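Local coordinates for protein CCMAN5 (Cellulosimicrobium cellulans, PDB 2XSG) that is a family 92 glycoside hydrolase, an alpha-mannosidase that enables mannose-6-phosphate modification of yeast-produced recombinant human lysosomal enzymes, at residues 158-163 and 215-220. Residues are numbered along the deposited sequence; the frame is centred on the assembly and turned at random.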
loop_
_atom_site.group_PDB
_atom_site.type_symbol
_atom_site.label_atom_id
_atom_site.label_comp_id
_atom_site.label_asym_id
_atom_site.label_seq_id
_atom_site.Cartn_x
_atom_site.Cartn_y
_atom_site.Cartn_z
ATOM N N SER A 158 -33.756 10.538 -4.967
ATOM C CA SER A 158 -33.190 9.982 -6.178
ATOM C C SER A 158 -31.716 9.631 -5.950
ATOM O O SER A 158 -31.021 10.273 -5.154
ATOM C CB SER A 158 -33.368 10.975 -7.326
ATOM O OG SER A 158 -32.618 10.574 -8.444
ATOM N N LEU A 159 -31.254 8.595 -6.631
ATOM C CA LEU A 159 -29.847 8.260 -6.616
ATOM C C LEU A 159 -29.388 8.216 -8.055
ATOM O O LEU A 159 -29.987 7.519 -8.872
ATOM C CB LEU A 159 -29.612 6.894 -5.948
ATOM C CG LEU A 159 -29.975 6.735 -4.469
ATOM C CD1 LEU A 159 -29.686 5.330 -3.988
ATOM C CD2 LEU A 159 -29.195 7.722 -3.607
ATOM N N VAL A 160 -28.355 8.988 -8.361
ATOM C CA VAL A 160 -27.727 8.956 -9.666
ATOM C C VAL A 160 -26.636 7.900 -9.574
ATOM O O VAL A 160 -25.849 7.912 -8.611
ATOM C CB VAL A 160 -27.101 10.315 -10.012
ATOM C CG1 VAL A 160 -26.232 10.216 -11.257
ATOM C CG2 VAL A 160 -28.190 11.372 -10.197
ATOM N N VAL A 161 -26.601 6.993 -10.547
ATOM C CA VAL A 161 -25.526 6.015 -10.634
ATOM C C VAL A 161 -24.703 6.423 -11.861
ATOM O O VAL A 161 -25.117 6.186 -12.980
ATOM C CB VAL A 161 -26.076 4.559 -10.737
ATOM C CG1 VAL A 161 -24.949 3.535 -10.789
ATOM C CG2 VAL A 161 -27.046 4.244 -9.586
ATOM N N ASP A 162 -23.566 7.075 -11.629
ATOM C CA ASP A 162 -22.727 7.612 -12.701
ATOM C C ASP A 162 -21.598 6.631 -13.035
ATOM O O ASP A 162 -20.690 6.370 -12.205
ATOM C CB ASP A 162 -22.171 8.964 -12.270
ATOM C CG ASP A 162 -21.578 9.755 -13.410
ATOM O OD1 ASP A 162 -20.974 9.171 -14.335
ATOM O OD2 ASP A 162 -21.719 10.989 -13.400
ATOM N N LEU A 163 -21.637 6.096 -14.248
ATOM C CA LEU A 163 -20.688 5.054 -14.643
ATOM C C LEU A 163 -19.510 5.575 -15.447
ATOM O O LEU A 163 -18.690 4.796 -15.940
ATOM C CB LEU A 163 -21.396 3.925 -15.396
ATOM C CG LEU A 163 -22.279 2.956 -14.597
ATOM C CD1 LEU A 163 -21.592 2.486 -13.309
ATOM C CD2 LEU A 163 -23.571 3.593 -14.251
ATOM N N GLN A 215 -34.250 5.832 -15.375
ATOM C CA GLN A 215 -33.876 6.293 -16.693
ATOM C C GLN A 215 -32.374 6.134 -16.842
ATOM O O GLN A 215 -31.635 6.160 -15.846
ATOM C CB GLN A 215 -34.258 7.751 -16.865
ATOM C CG GLN A 215 -35.762 7.956 -16.953
ATOM C CD GLN A 215 -36.127 9.368 -17.339
ATOM O OE1 GLN A 215 -35.728 10.335 -16.684
ATOM N NE2 GLN A 215 -36.897 9.498 -18.418
ATOM N N THR A 216 -31.917 5.962 -18.077
ATOM C CA THR A 216 -30.493 5.769 -18.322
ATOM C C THR A 216 -29.990 6.814 -19.280
ATOM O O THR A 216 -30.787 7.492 -19.921
ATOM C CB THR A 216 -30.202 4.389 -18.909
ATOM O OG1 THR A 216 -30.855 4.271 -20.181
ATOM C CG2 THR A 216 -30.687 3.287 -17.953
ATOM N N TRP A 217 -28.674 6.944 -19.362
ATOM C CA TRP A 217 -28.034 7.764 -20.392
ATOM C C TRP A 217 -26.832 7.062 -21.027
ATOM O O TRP A 217 -26.188 6.229 -20.397
ATOM C CB TRP A 217 -27.621 9.131 -19.845
ATOM C CG TRP A 217 -26.374 9.121 -19.014
ATOM C CD1 TRP A 217 -25.092 9.047 -19.468
ATOM C CD2 TRP A 217 -26.288 9.205 -17.586
ATOM N NE1 TRP A 217 -24.210 9.072 -18.415
ATOM C CE2 TRP A 217 -24.915 9.171 -17.249
ATOM C CE3 TRP A 217 -27.236 9.319 -16.559
ATOM C CZ2 TRP A 217 -24.460 9.251 -15.929
ATOM C CZ3 TRP A 217 -26.785 9.386 -15.234
ATOM C CH2 TRP A 217 -25.408 9.357 -14.937
ATOM N N GLY A 218 -26.551 7.415 -22.274
ATOM C CA GLY A 218 -25.351 6.987 -22.966
ATOM C C GLY A 218 -24.574 8.206 -23.437
ATOM O O GLY A 218 -24.783 9.346 -22.936
ATOM N N ASP A 219 -23.705 7.983 -24.418
ATOM C CA ASP A 219 -22.705 8.984 -24.818
ATOM C C ASP A 219 -23.245 10.227 -25.523
ATOM O O ASP A 219 -22.522 11.224 -25.672
ATOM C CB ASP A 219 -21.622 8.323 -25.659
ATOM C CG ASP A 219 -20.761 7.369 -24.845
ATOM O OD1 ASP A 219 -19.929 7.851 -24.036
ATOM O OD2 ASP A 219 -20.928 6.141 -25.016
ATOM N N ASP A 220 -24.492 10.161 -25.974
ATOM C CA ASP A 220 -25.175 11.335 -26.542
ATOM C C ASP A 220 -25.809 12.229 -25.470
ATOM O O ASP A 220 -26.525 13.166 -25.800
ATOM C CB ASP A 220 -26.215 10.930 -27.594
ATOM C CG ASP A 220 -27.392 10.095 -27.020
ATOM O OD1 ASP A 220 -27.548 9.962 -25.780
ATOM O OD2 ASP A 220 -28.169 9.558 -27.851
#
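The indole of W217 reaches V160 and D162 by spanning an intervening strand, a clear example of how next-but-one neighbours in a sheet can touch through one large side chain. From CB, a chi1 of 78° seats CG over the backbone, flanked by N and C, and from there the ring extends across strand 235-240 toward 158-162, touching I237 on the way. Its NE1 hydrogen-bonds to OD1 of D233, while the six-membered ring continues to strand 158-162. There CH2 of W217 lies 3.9 Å from CG1 of V160, an apolar contact at the ring's edge, with CZ3 slightly farther from the same methyl. The same W217 CH2 also comes 3.7 Å from the V161 carbonyl O. All this belongs to an antiparallel sheet in the family 92 N-terminal domain, where strand 235-240 pairs with both 158-162 and 212-217; the two strands flanking it therefore run in roughly the same direction, the axes of 158-162 and 215-217 approaching to 9.2 Å at a 29° inclination. Farther round the edge of the six-membered ring, CZ2 of W217 approaches OD1 of D162 at 3.8 Å, the carboxylate plane standing 85° from the ring. That carboxylate is held by other partners: OD2 takes a salt bridge from R91 and a hydrogen bond from Y97, and OD1 accepts the backbone N-H of E164.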